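Local structure of Serine/threonine/tyrosine-interacting protein (Homo sapiens, 2R0B) at residues Val69-Arg74 and Val141-Glu146; Ile38-Asn43 and Leu60-Ala65; Ile34-Cys39 and Lys80-Gly85; Glu5-Leu10 and Glu129-Ile134. The protein acts as a catalytically inactive phosphatase that anchors the kinases ERK1 and ERK2 in the nucleus and keeps FBXW7 out of its SCF ubiquitin ligase complex. One frame throughout, in Å; residues are numbered along the deposited sequence.

Interaction 1 of 4, residues Val69-Arg74 and Val141-Glu146. With SO4 (sulfate ion), chain C.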
loop_
_atom_site.group_PDB
_atom_site.type_symbol
_atom_site.label_atom_id
_atom_site.label_comp_id
_atom_site.label_asym_id
_atom_site.label_seq_id
_atom_site.Cartn_x
_atom_site.Cartn_y
_atom_site.Cartn_z
ATOM N N VAL A 69 -15.748 -8.902 1.282
ATOM C CA VAL A 69 -16.486 -8.359 2.425
ATOM C C VAL A 69 -15.591 -7.763 3.523
ATOM O O VAL A 69 -16.082 -7.183 4.487
ATOM C CB VAL A 69 -17.514 -9.364 3.003
ATOM C CG1 VAL A 69 -18.288 -10.036 1.871
ATOM C CG2 VAL A 69 -16.835 -10.398 3.866
ATOM N N GLU A 70 -14.278 -7.915 3.380
ATOM C CA GLU A 70 -13.348 -7.342 4.358
ATOM C C GLU A 70 -13.479 -5.815 4.304
ATOM O O GLU A 70 -13.563 -5.224 3.233
ATOM C CB GLU A 70 -11.908 -7.786 4.068
ATOM C CG GLU A 70 -10.810 -7.085 4.901
ATOM C CD GLU A 70 -10.911 -7.384 6.392
ATOM O OE1 GLU A 70 -10.083 -8.190 6.891
ATOM O OE2 GLU A 70 -11.847 -6.851 7.049
ATOM N N ASN A 71 -13.558 -5.187 5.465
ATOM C CA ASN A 71 -13.591 -3.733 5.546
ATOM C C ASN A 71 -12.181 -3.160 5.535
ATOM O O ASN A 71 -11.404 -3.340 6.499
ATOM C CB ASN A 71 -14.326 -3.311 6.825
ATOM C CG ASN A 71 -14.366 -1.793 7.044
ATOM O OD1 ASN A 71 -13.559 -1.023 6.503
ATOM N ND2 ASN A 71 -15.321 -1.361 7.873
ATOM N N ILE A 72 -11.843 -2.463 4.450
ATOM C CA ILE A 72 -10.586 -1.691 4.404
ATOM C C ILE A 72 -10.811 -0.177 4.465
ATOM O O ILE A 72 -9.902 0.556 4.815
ATOM C CB ILE A 72 -9.725 -2.008 3.152
ATOM C CG1 ILE A 72 -10.449 -1.620 1.853
ATOM C CG2 ILE A 72 -9.277 -3.471 3.171
ATOM C CD1 ILE A 72 -9.586 -1.877 0.572
ATOM N N ILE A 73 -12.008 0.299 4.124
ATOM C CA ILE A 73 -12.287 1.746 4.212
ATOM C C ILE A 73 -12.033 2.312 5.618
ATOM O O ILE A 73 -11.564 3.442 5.757
ATOM C CB ILE A 73 -13.709 2.091 3.687
ATOM C CG1 ILE A 73 -13.903 3.604 3.585
ATOM C CG2 ILE A 73 -14.785 1.416 4.544
ATOM C CD1 ILE A 73 -15.238 4.015 2.942
ATOM N N ARG A 74 -12.300 1.509 6.657
ATOM C CA ARG A 74 -12.005 1.943 8.027
ATOM C C ARG A 74 -10.550 2.415 8.241
ATOM O O ARG A 74 -10.288 3.206 9.158
ATOM C CB ARG A 74 -12.356 0.840 9.037
ATOM C CG ARG A 74 -11.521 -0.433 8.860
ATOM C CD ARG A 74 -11.985 -1.550 9.746
ATOM N NE ARG A 74 -11.441 -2.824 9.298
ATOM C CZ ARG A 74 -11.016 -3.795 10.105
ATOM N NH1 ARG A 74 -11.050 -3.658 11.423
ATOM N NH2 ARG A 74 -10.537 -4.915 9.584
ATOM N N VAL A 141 -13.053 -2.254 -4.623
ATOM C CA VAL A 141 -13.348 -1.196 -5.592
ATOM C C VAL A 141 -14.533 -0.350 -5.122
ATOM O O VAL A 141 -14.457 0.884 -5.084
ATOM C CB VAL A 141 -13.601 -1.746 -6.982
ATOM C CG1 VAL A 141 -14.015 -0.598 -7.939
ATOM C CG2 VAL A 141 -12.363 -2.459 -7.494
ATOM N N HIS A 142 -15.617 -1.019 -4.741
ATOM C CA HIS A 142 -16.735 -0.318 -4.128
ATOM C C HIS A 142 -16.310 0.546 -2.938
ATOM O O HIS A 142 -16.801 1.674 -2.797
ATOM C CB HIS A 142 -17.833 -1.301 -3.725
ATOM C CG HIS A 142 -18.627 -1.810 -4.882
ATOM N ND1 HIS A 142 -19.934 -1.429 -5.116
ATOM C CD2 HIS A 142 -18.286 -2.630 -5.901
ATOM C CE1 HIS A 142 -20.375 -2.025 -6.210
ATOM N NE2 HIS A 142 -19.392 -2.755 -6.711
ATOM N N GLN A 143 -15.431 0.020 -2.075
ATOM C CA GLN A 143 -15.033 0.786 -0.876
ATOM C C GLN A 143 -14.179 2.002 -1.227
ATOM O O GLN A 143 -14.260 3.036 -0.549
ATOM C CB GLN A 143 -14.323 -0.088 0.154
ATOM C CG GLN A 143 -15.253 -1.055 0.847
ATOM C CD GLN A 143 -14.533 -1.974 1.786
ATOM O OE1 GLN A 143 -13.827 -1.534 2.716
ATOM N NE2 GLN A 143 -14.724 -3.270 1.574
ATOM N N LEU A 144 -13.389 1.880 -2.297
ATOM C CA LEU A 144 -12.627 3.023 -2.813
ATOM C C LEU A 144 -13.557 4.159 -3.265
ATOM O O LEU A 144 -13.357 5.325 -2.919
ATOM C CB LEU A 144 -11.731 2.552 -3.954
ATOM C CG LEU A 144 -10.537 1.805 -3.354
ATOM C CD1 LEU A 144 -9.851 0.945 -4.417
ATOM C CD2 LEU A 144 -9.542 2.799 -2.700
ATOM N N GLN A 145 -14.570 3.794 -4.045
ATOM C CA GLN A 145 -15.615 4.721 -4.488
ATOM C C GLN A 145 -16.409 5.335 -3.328
ATOM O O GLN A 145 -16.745 6.536 -3.332
ATOM C CB GLN A 145 -16.505 3.982 -5.504
ATOM C CG GLN A 145 -15.695 3.507 -6.730
ATOM C CD GLN A 145 -16.458 2.524 -7.612
ATOM O OE1 GLN A 145 -17.098 1.591 -7.123
ATOM N NE2 GLN A 145 -16.389 2.731 -8.927
ATOM N N GLU A 146 -16.672 4.515 -2.318
ATOM C CA GLU A 146 -17.433 4.917 -1.150
ATOM C C GLU A 146 -16.652 5.976 -0.356
ATOM O O GLU A 146 -17.241 6.907 0.163
ATOM C CB GLU A 146 -17.733 3.674 -0.297
ATOM C CG GLU A 146 -18.488 3.897 1.023
ATOM C CD GLU A 146 -18.442 2.682 1.930
ATOM O OE1 GLU A 146 -17.924 1.640 1.530
ATOM O OE2 GLU A 146 -18.910 2.773 3.093
HETATM S S SO4 C . -15.487 5.698 -11.216
HETATM O O1 SO4 C . -15.997 7.065 -11.439
HETATM O O2 SO4 C . -15.587 5.526 -9.771
HETATM O O3 SO4 C . -16.306 4.757 -11.962
HETATM O O4 SO4 C . -14.111 5.684 -11.688
#
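The loop carrying E70, I72 and I73 runs past the helix that bears Q143 and E146, and the two backbones come closest where the CA atoms of I73 and Q143 lie 5.9 Å apart. Q143 makes all the hydrogen bonds of the contact, its extended chain bringing the carboxamide against the loop backbone. NE2 of Q143 donates to O of E70 at 2.8 Å, almost straight at 177° and in the plane of the Q143 carboxamide. OE1 of Q143 accepts twice, from N of I72 at 2.8 Å, on a lone pair, and from N of I73 at 2.9 Å. With both ends of the amide engaged, its rotation is fixed. An alanine in place of Q143 would probably leave the carbonyl of E70 and the amides of I72 and I73 without these partners and the loop less firmly held to the helix. CD1 of I73 rests on the carboxylate carbon CD of E146 at 3.6 Å, the side chains crossing at about a right angle. OD1 of N71 accepts from N of R74 in an Asx motif. NE2 of Q145 donates to O2 of a sulfate ion, probably from the crystallisation liquor, which R121 also binds. In this phosphatase-like domain the surface contact joins the loop between strand 58-63 and helix 76-88 to helix 138-152, while I72 reaches inward to A106 and F107 of helix 103-116.

Interaction 2 of 4, residues Ile38-Asn43 and Leu60-Ala65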
loop_
_atom_site.group_PDB
_atom_site.type_symbol
_atom_site.label_atom_id
_atom_site.label_comp_id
_atom_site.label_asym_id
_atom_site.label_seq_id
_atom_site.Cartn_x
_atom_site.Cartn_y
_atom_site.Cartn_z
ATOM N N ILE A 38 4.175 0.004 5.186
ATOM C CA ILE A 38 2.837 -0.501 5.547
ATOM C C ILE A 38 2.873 -1.985 5.177
ATOM O O ILE A 38 3.012 -2.336 4.011
ATOM C CB ILE A 38 1.684 0.229 4.830
ATOM C CG1 ILE A 38 1.696 1.722 5.160
ATOM C CG2 ILE A 38 0.322 -0.381 5.265
ATOM C CD1 ILE A 38 0.577 2.522 4.486
ATOM N N CYS A 39 2.761 -2.841 6.187
ATOM C CA CYS A 39 2.879 -4.303 6.013
ATOM C C CYS A 39 1.482 -4.913 6.215
ATOM O O CYS A 39 0.972 -4.905 7.345
ATOM C CB CYS A 39 3.887 -4.819 7.051
ATOM S SG CYS A 39 3.895 -6.625 7.328
ATOM N N ILE A 40 0.843 -5.370 5.131
ATOM C CA ILE A 40 -0.553 -5.801 5.168
ATOM C C ILE A 40 -0.605 -7.322 5.024
ATOM O O ILE A 40 -0.013 -7.869 4.101
ATOM C CB ILE A 40 -1.378 -5.204 4.009
ATOM C CG1 ILE A 40 -1.430 -3.673 4.089
ATOM C CG2 ILE A 40 -2.809 -5.824 3.989
ATOM C CD1 ILE A 40 -1.592 -2.999 2.710
ATOM N N ARG A 41 -1.335 -7.986 5.911
ATOM C CA ARG A 41 -1.448 -9.445 5.889
ATOM C C ARG A 41 -2.585 -9.893 6.808
ATOM O O ARG A 41 -3.007 -9.122 7.678
ATOM C CB ARG A 41 -0.111 -10.077 6.309
ATOM C CG ARG A 41 0.179 -10.182 7.818
ATOM C CD ARG A 41 0.149 -8.876 8.620
ATOM N NE ARG A 41 0.379 -9.161 10.033
ATOM C CZ ARG A 41 -0.566 -9.484 10.907
ATOM N NH1 ARG A 41 -0.219 -9.765 12.163
ATOM N NH2 ARG A 41 -1.849 -9.530 10.544
ATOM N N GLN A 42 -3.094 -11.113 6.593
ATOM C CA GLN A 42 -4.004 -11.768 7.540
ATOM C C GLN A 42 -3.169 -12.318 8.665
ATOM O O GLN A 42 -2.000 -12.621 8.479
ATOM C CB GLN A 42 -4.676 -12.999 6.914
ATOM C CG GLN A 42 -5.535 -12.806 5.709
ATOM C CD GLN A 42 -6.221 -14.118 5.328
ATOM O OE1 GLN A 42 -5.801 -14.805 4.398
ATOM N NE2 GLN A 42 -7.256 -14.484 6.079
ATOM N N ASN A 43 -3.776 -12.543 9.823
ATOM C CA ASN A 43 -3.025 -13.116 10.920
ATOM C C ASN A 43 -2.412 -14.477 10.550
ATOM O O ASN A 43 -1.284 -14.777 10.946
ATOM C CB ASN A 43 -3.880 -13.204 12.181
ATOM C CG ASN A 43 -4.225 -11.837 12.740
ATOM O OD1 ASN A 43 -3.419 -10.897 12.679
ATOM N ND2 ASN A 43 -5.446 -11.714 13.286
ATOM N N LEU A 60 3.603 0.149 9.811
ATOM C CA LEU A 60 2.183 0.129 10.095
ATOM C C LEU A 60 1.671 -1.231 9.651
ATOM O O LEU A 60 1.666 -1.536 8.457
ATOM C CB LEU A 60 1.455 1.265 9.361
ATOM C CG LEU A 60 -0.051 1.343 9.556
ATOM C CD1 LEU A 60 -0.332 1.604 11.022
ATOM C CD2 LEU A 60 -0.688 2.482 8.743
ATOM N N VAL A 61 1.289 -2.077 10.608
ATOM C CA VAL A 61 0.851 -3.456 10.293
ATOM C C VAL A 61 -0.670 -3.531 10.317
ATOM O O VAL A 61 -1.302 -3.176 11.318
ATOM C CB VAL A 61 1.459 -4.491 11.278
ATOM C CG1 VAL A 61 0.929 -5.895 10.995
ATOM C CG2 VAL A 61 2.971 -4.469 11.229
ATOM N N LEU A 62 -1.251 -4.001 9.212
ATOM C CA LEU A 62 -2.705 -4.031 9.053
ATOM C C LEU A 62 -3.161 -5.460 8.841
ATOM O O LEU A 62 -2.819 -6.098 7.838
ATOM C CB LEU A 62 -3.175 -3.165 7.867
ATOM C CG LEU A 62 -2.870 -1.666 7.890
ATOM C CD1 LEU A 62 -3.328 -0.967 6.603
ATOM C CD2 LEU A 62 -3.451 -0.961 9.115
ATOM N N ASP A 63 -3.925 -5.947 9.805
ATOM C CA ASP A 63 -4.510 -7.284 9.736
ATOM C C ASP A 63 -5.753 -7.218 8.837
ATOM O O ASP A 63 -6.849 -6.812 9.265
ATOM C CB ASP A 63 -4.817 -7.749 11.159
ATOM C CG ASP A 63 -5.670 -8.998 11.210
ATOM O OD1 ASP A 63 -5.686 -9.759 10.222
ATOM O OD2 ASP A 63 -6.323 -9.240 12.266
ATOM N N ILE A 64 -5.570 -7.602 7.573
ATOM C CA ILE A 64 -6.627 -7.473 6.551
ATOM C C ILE A 64 -6.669 -8.733 5.695
ATOM O O ILE A 64 -5.619 -9.178 5.224
ATOM C CB ILE A 64 -6.349 -6.258 5.599
ATOM C CG1 ILE A 64 -6.439 -4.932 6.380
ATOM C CG2 ILE A 64 -7.329 -6.277 4.390
ATOM C CD1 ILE A 64 -6.022 -3.689 5.658
ATOM N N ALA A 65 -7.861 -9.304 5.504
ATOM C CA ALA A 65 -8.062 -10.410 4.554
ATOM C C ALA A 65 -8.340 -9.911 3.143
ATOM O O ALA A 65 -9.000 -8.873 2.961
ATOM C CB ALA A 65 -9.205 -11.275 5.014
#
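C39 and R41 exchange four backbone hydrogen bonds with strand 60-63 and the residue after it. N of C39 donates to O of L60 at 2.8 Å and O of C39 accepts from N of L62; N of R41 donates to O of L62, and O of R41 accepts from N of I64 at 3.0 Å. The opposite edge of strand 36-41 is satisfied too, since I38 and I40 bond to strand 93-96. This is the parallel pairing of 36-41 with the outermost strand, 58-63, in the central mixed sheet of the dual-specificity phosphatase fold. On the sheet face of I38, I40 and L62, CD1 of L62 packs against CG2 of I38 at 3.9 Å. On the other face the R41 chain bends at chi2 (-57°), and CG1 of V61 lies over one face of its guanidinium, 3.4 Å from NE. NH2 of R41 donates to OD1 of N43 at 3.0 Å and makes a long salt bridge, 3.9 Å, to OD1 of D63. ND2 of N43 adds a weak bond to OD2 of D63. An alanine at R41 would remove the bond to OD1 of N43 and probably leave the D63 carboxylate without this distant positive charge and the N43 amide freer to turn. N of Q42 is taken by E45, N of A65 by E70, and O of I64 accepts from R103.

Interaction 3 of 4, residues Ile34-Cys39 and Lys80-Gly85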
loop_
_atom_site.group_PDB
_atom_site.type_symbol
_atom_site.label_atom_id
_atom_site.label_comp_id
_atom_site.label_asym_id
_atom_site.label_seq_id
_atom_site.Cartn_x
_atom_site.Cartn_y
_atom_site.Cartn_z
ATOM N N ILE A 34 13.949 4.174 1.621
ATOM C CA ILE A 34 12.695 3.759 2.301
ATOM C C ILE A 34 12.864 3.969 3.796
ATOM O O ILE A 34 13.871 3.551 4.358
ATOM C CB ILE A 34 12.396 2.254 2.093
ATOM C CG1 ILE A 34 12.138 1.895 0.620
ATOM C CG2 ILE A 34 11.271 1.778 3.020
ATOM C CD1 ILE A 34 11.131 2.807 -0.055
ATOM N N THR A 35 11.868 4.581 4.438
ATOM C CA THR A 35 11.918 4.854 5.874
ATOM C C THR A 35 10.690 4.328 6.616
ATOM O O THR A 35 10.724 4.183 7.847
ATOM C CB THR A 35 12.035 6.367 6.174
ATOM O OG1 THR A 35 10.975 7.081 5.542
ATOM C CG2 THR A 35 13.368 6.898 5.693
ATOM N N HIS A 36 9.624 4.078 5.862
ATOM C CA HIS A 36 8.333 3.662 6.409
ATOM C C HIS A 36 7.751 2.496 5.602
ATOM O O HIS A 36 7.837 2.496 4.384
ATOM C CB HIS A 36 7.360 4.830 6.299
ATOM C CG HIS A 36 7.612 5.943 7.267
ATOM N ND1 HIS A 36 8.641 6.850 7.112
ATOM C CD2 HIS A 36 6.936 6.319 8.379
ATOM C CE1 HIS A 36 8.604 7.718 8.108
ATOM N NE2 HIS A 36 7.576 7.421 8.888
ATOM N N ILE A 37 7.129 1.520 6.267
ATOM C CA ILE A 37 6.559 0.376 5.550
ATOM C C ILE A 37 5.153 0.058 6.077
ATOM O O ILE A 37 4.954 -0.045 7.290
ATOM C CB ILE A 37 7.459 -0.876 5.717
ATOM C CG1 ILE A 37 8.878 -0.594 5.190
ATOM C CG2 ILE A 37 6.821 -2.109 5.049
ATOM C CD1 ILE A 37 9.865 -1.734 5.408
ATOM N N ILE A 38 4.175 0.004 5.186
ATOM C CA ILE A 38 2.837 -0.501 5.547
ATOM C C ILE A 38 2.873 -1.985 5.177
ATOM O O ILE A 38 3.012 -2.336 4.011
ATOM C CB ILE A 38 1.684 0.229 4.830
ATOM C CG1 ILE A 38 1.696 1.722 5.160
ATOM C CG2 ILE A 38 0.322 -0.381 5.265
ATOM C CD1 ILE A 38 0.577 2.522 4.486
ATOM N N CYS A 39 2.761 -2.841 6.187
ATOM C CA CYS A 39 2.879 -4.303 6.013
ATOM C C CYS A 39 1.482 -4.913 6.215
ATOM O O CYS A 39 0.972 -4.905 7.345
ATOM C CB CYS A 39 3.887 -4.819 7.051
ATOM S SG CYS A 39 3.895 -6.625 7.328
ATOM N N LYS A 80 -3.486 7.198 4.919
ATOM C CA LYS A 80 -3.250 8.526 4.336
ATOM C C LYS A 80 -2.370 9.383 5.271
ATOM O O LYS A 80 -1.390 9.993 4.829
ATOM C CB LYS A 80 -4.589 9.216 4.047
ATOM C CG LYS A 80 -4.556 10.749 3.775
ATOM C CD LYS A 80 -4.055 11.133 2.396
ATOM C CE LYS A 80 -4.211 12.656 2.140
ATOM N NZ LYS A 80 -3.105 13.185 1.275
ATOM N N GLU A 81 -2.714 9.395 6.560
ATOM C CA GLU A 81 -1.938 10.102 7.591
ATOM C C GLU A 81 -0.498 9.568 7.666
ATOM O O GLU A 81 0.457 10.348 7.692
ATOM C CB GLU A 81 -2.675 10.003 8.945
ATOM C CG GLU A 81 -1.886 10.447 10.177
ATOM C CD GLU A 81 -2.683 10.273 11.469
ATOM O OE1 GLU A 81 -3.210 9.162 11.719
ATOM O OE2 GLU A 81 -2.786 11.262 12.233
ATOM N N PHE A 82 -0.352 8.247 7.623
ATOM C CA PHE A 82 0.947 7.597 7.754
ATOM C C PHE A 82 1.855 7.961 6.570
ATOM O O PHE A 82 3.021 8.370 6.753
ATOM C CB PHE A 82 0.740 6.077 7.868
ATOM C CG PHE A 82 2.020 5.278 8.080
ATOM C CD1 PHE A 82 2.577 5.147 9.340
ATOM C CD2 PHE A 82 2.605 4.594 7.028
ATOM C CE1 PHE A 82 3.721 4.408 9.555
ATOM C CE2 PHE A 82 3.747 3.820 7.226
ATOM C CZ PHE A 82 4.302 3.725 8.499
ATOM N N ILE A 83 1.286 7.868 5.371
ATOM C CA ILE A 83 2.013 8.174 4.161
ATOM C C ILE A 83 2.327 9.656 4.097
ATOM O O ILE A 83 3.463 10.004 3.804
ATOM C CB ILE A 83 1.263 7.736 2.903
ATOM C CG1 ILE A 83 1.235 6.188 2.814
ATOM C CG2 ILE A 83 1.930 8.307 1.650
ATOM C CD1 ILE A 83 0.164 5.645 1.872
ATOM N N ASP A 84 1.354 10.519 4.406
ATOM C CA ASP A 84 1.624 11.976 4.414
ATOM C C ASP A 84 2.758 12.363 5.364
ATOM O O ASP A 84 3.596 13.207 5.045
ATOM C CB ASP A 84 0.360 12.794 4.768
ATOM C CG ASP A 84 -0.619 12.900 3.612
ATOM O OD1 ASP A 84 -0.203 12.778 2.441
ATOM O OD2 ASP A 84 -1.811 13.157 3.879
ATOM N N GLY A 85 2.772 11.737 6.533
ATOM C CA GLY A 85 3.704 12.011 7.593
ATOM C C GLY A 85 5.108 11.682 7.154
ATOM O O GLY A 85 6.033 12.465 7.361
#
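F82 reaches from helix 76-88 to strand 36-41, where H36 meets the tip of its ring, at CZ, and I38 the adjoining CD2-CE2 side. The H36 ring presents its edge to the face of F82 in a T-shaped stack, with planes at 76° and centroids 5.3 Å apart; CD2 of H36 and CZ of F82 are the closest atoms, at 3.7 Å. The tightest packing is at I38, whose CG1 lies 3.5 Å from CD2 of F82 as the two side chains slide past each other in opposite directions. Helix 76-88 thus covers one face of the central sheet in this α/β phosphatase fold, its 80-85 part running nearly antiparallel to strand 36-39, at 160°, with the axes 9.6 Å apart. Toward I83 the packing is looser, CG1 of I83 standing 4.1 Å from CD1 of I38. Farther from the strand the helix carries K80 and D84, both partly exposed and joined by a salt bridge (NZ to OD2, 2.9 Å), beside helix 103-116; E81 is exposed to solvent.

Interaction 4 of 4, residues Glu5-Leu10 and Glu129-Ile134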
loop_
_atom_site.group_PDB
_atom_site.type_symbol
_atom_site.label_atom_id
_atom_site.label_comp_id
_atom_site.label_asym_id
_atom_site.label_seq_id
_atom_site.Cartn_x
_atom_site.Cartn_y
_atom_site.Cartn_z
ATOM N N GLU A 5 8.888 -8.013 -7.251
ATOM C CA GLU A 5 9.649 -6.824 -6.875
ATOM C C GLU A 5 8.731 -5.619 -6.678
ATOM O O GLU A 5 7.569 -5.631 -7.104
ATOM C CB GLU A 5 10.737 -6.500 -7.915
ATOM C CG GLU A 5 10.231 -6.164 -9.313
ATOM C CD GLU A 5 11.359 -6.020 -10.346
ATOM O OE1 GLU A 5 12.510 -6.371 -10.034
ATOM O OE2 GLU A 5 11.091 -5.513 -11.461
ATOM N N MET A 6 9.266 -4.593 -6.019
ATOM C CA MET A 6 8.519 -3.344 -5.771
ATOM C C MET A 6 8.717 -2.332 -6.910
ATOM O O MET A 6 9.801 -2.270 -7.524
ATOM C CB MET A 6 8.900 -2.725 -4.405
ATOM C CG MET A 6 10.298 -2.079 -4.302
ATOM S SD MET A 6 10.729 -1.264 -2.724
ATOM C CE MET A 6 12.331 -0.527 -3.152
ATOM N N GLN A 7 7.662 -1.554 -7.188
ATOM C CA GLN A 7 7.728 -0.470 -8.156
ATOM C C GLN A 7 7.460 0.871 -7.491
ATOM O O GLN A 7 6.606 0.953 -6.620
ATOM C CB GLN A 7 6.705 -0.686 -9.263
ATOM C CG GLN A 7 7.128 -1.792 -10.232
ATOM C CD GLN A 7 6.670 -3.142 -9.751
ATOM O OE1 GLN A 7 5.544 -3.272 -9.298
ATOM N NE2 GLN A 7 7.523 -4.154 -9.863
ATOM N N GLU A 8 8.180 1.921 -7.905
ATOM C CA GLU A 8 7.792 3.284 -7.545
ATOM C C GLU A 8 6.549 3.700 -8.303
ATOM O O GLU A 8 6.528 3.736 -9.539
ATOM C CB GLU A 8 8.921 4.312 -7.764
ATOM C CG GLU A 8 8.720 5.592 -6.921
ATOM C CD GLU A 8 9.957 6.516 -6.821
ATOM O OE1 GLU A 8 11.052 6.168 -7.324
ATOM O OE2 GLU A 8 9.835 7.617 -6.232
ATOM N N ILE A 9 5.504 4.028 -7.558
ATOM C CA ILE A 9 4.217 4.339 -8.157
ATOM C C ILE A 9 4.083 5.842 -8.361
ATOM O O ILE A 9 3.582 6.327 -9.395
ATOM C CB ILE A 9 3.075 3.840 -7.266
ATOM C CG1 ILE A 9 3.152 2.304 -7.068
ATOM C CG2 ILE A 9 1.724 4.258 -7.840
ATOM C CD1 ILE A 9 3.188 1.490 -8.371
ATOM N N LEU A 10 4.488 6.584 -7.342
ATOM C CA LEU A 10 4.563 8.023 -7.455
ATOM C C LEU A 10 5.746 8.458 -6.609
ATOM O O LEU A 10 6.299 7.662 -5.871
ATOM C CB LEU A 10 3.251 8.712 -7.055
ATOM C CG LEU A 10 2.634 8.595 -5.662
ATOM C CD1 LEU A 10 3.051 9.736 -4.748
ATOM C CD2 LEU A 10 1.119 8.529 -5.751
ATOM N N GLU A 129 -0.347 0.820 -14.985
ATOM C CA GLU A 129 0.716 1.091 -15.953
ATOM C C GLU A 129 2.102 0.851 -15.327
ATOM O O GLU A 129 3.052 0.457 -16.032
ATOM C CB GLU A 129 0.588 2.512 -16.530
ATOM C CG GLU A 129 -0.666 2.695 -17.397
ATOM C CD GLU A 129 -0.466 2.418 -18.886
ATOM O OE1 GLU A 129 0.385 1.562 -19.256
ATOM O OE2 GLU A 129 -1.186 3.066 -19.690
ATOM N N ARG A 130 2.198 1.042 -14.012
ATOM C CA ARG A 130 3.460 0.863 -13.276
ATOM C C ARG A 130 3.634 -0.553 -12.721
ATOM O O ARG A 130 4.748 -1.079 -12.691
ATOM C CB ARG A 130 3.537 1.844 -12.113
ATOM C CG ARG A 130 4.057 3.229 -12.467
ATOM C CD ARG A 130 2.972 4.270 -12.332
ATOM N NE ARG A 130 3.331 5.502 -13.033
ATOM C CZ ARG A 130 2.624 6.050 -14.021
ATOM N NH1 ARG A 130 3.053 7.172 -14.569
ATOM N NH2 ARG A 130 1.489 5.505 -14.452
ATOM N N ARG A 131 2.540 -1.142 -12.237
ATOM C CA ARG A 131 2.553 -2.518 -11.740
ATOM C C ARG A 131 1.433 -3.298 -12.424
ATOM O O ARG A 131 0.253 -3.256 -12.036
ATOM C CB ARG A 131 2.433 -2.573 -10.210
ATOM C CG ARG A 131 2.582 -4.003 -9.648
ATOM C CD ARG A 131 2.572 -3.978 -8.120
ATOM N NE ARG A 131 2.591 -5.326 -7.546
ATOM C CZ ARG A 131 3.652 -6.136 -7.518
ATOM N NH1 ARG A 131 4.814 -5.760 -8.062
ATOM N NH2 ARG A 131 3.532 -7.347 -6.995
ATOM N N PHE A 132 1.825 -4.026 -13.462
ATOM C CA PHE A 132 0.889 -4.612 -14.404
ATOM C C PHE A 132 -0.143 -5.559 -13.798
ATOM O O PHE A 132 -1.215 -5.747 -14.360
ATOM C CB PHE A 132 1.658 -5.302 -15.542
ATOM C CG PHE A 132 2.277 -6.622 -15.157
ATOM C CD1 PHE A 132 1.505 -7.787 -15.132
ATOM C CD2 PHE A 132 3.637 -6.705 -14.878
ATOM C CE1 PHE A 132 2.071 -9.024 -14.792
ATOM C CE2 PHE A 132 4.217 -7.930 -14.548
ATOM C CZ PHE A 132 3.429 -9.091 -14.499
ATOM N N CYS A 133 0.188 -6.143 -12.649
ATOM C CA CYS A 133 -0.579 -7.250 -12.129
ATOM C C CYS A 133 -1.681 -6.834 -11.145
ATOM O O CYS A 133 -2.410 -7.713 -10.647
ATOM C CB CYS A 133 0.371 -8.269 -11.479
ATOM S SG CYS A 133 1.233 -7.626 -10.056
ATOM N N ILE A 134 -1.848 -5.524 -10.889
ATOM C CA ILE A 134 -2.825 -5.114 -9.853
ATOM C C ILE A 134 -4.285 -5.396 -10.198
ATOM O O ILE A 134 -4.713 -5.307 -11.371
ATOM C CB ILE A 134 -2.652 -3.631 -9.343
ATOM C CG1 ILE A 134 -3.069 -2.619 -10.408
ATOM C CG2 ILE A 134 -1.250 -3.395 -8.854
ATOM C CD1 ILE A 134 -3.609 -1.276 -9.839
#
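R130 and R131, in the segment 129-134 that continues from helix 120-130, meet the strand of Q7 and I9. R130 uses mainly its aliphatic part: CB lies 3.8 Å from CD1 of I9, and CD approaches O of I9 at 3.6 Å. Its charged end turns back to its own helix, where NH2 bonds to O of Y126 and the guanidinium makes a cation-pi contact with the Y126 ring. R131 follows, with CG anti to the backbone N (chi1 -174°) and the chain extended as far as NE. Its NH1 donates to OE1 of Q7 at 2.9 Å, at 165°, on a lone pair and within the guanidinium plane; amide and guanidinium are nearly coplanar, 11° apart. O of E5 is also 2.9 Å from NH1. R131 then opens a type I turn to I134, and SG of C133 lies 3.5 Å above one face of its guanidinium, toward the rim. NE of R131 bonds to O of G100 and NH2 to the carbonyls of R3 and A99; with OE1 of Q7, these uncharged oxygens would probably offset the buried charge, consistent with R131 tying the N-terminal strand to the loop of A99 and G100, the counterpart of the phosphatase P-loop, in which this pseudophosphatase lacks the catalytic cysteine.

From the N terminus, the first strand enters interaction 4, which closes the longest loop by pairing 5-10 with 129-134, which continues from helix 120-130. Nested inside that loop are interactions 2 and 3, which start from the same strand, 36-41: interaction 2 joins it to the outermost strand 58-63, and interaction 3 to helix 76-88, which follows in the chain. They share I38 and C39, and L60 packs on F82 between them. Interaction 1 opens after interaction 2 has closed and crosses interactions 3 and 4, reaching helix 138-152; E70 and I72 link it to A65 and I64 of interaction 2. Sheet, flanking helices and C-terminal helix are thereby tied together.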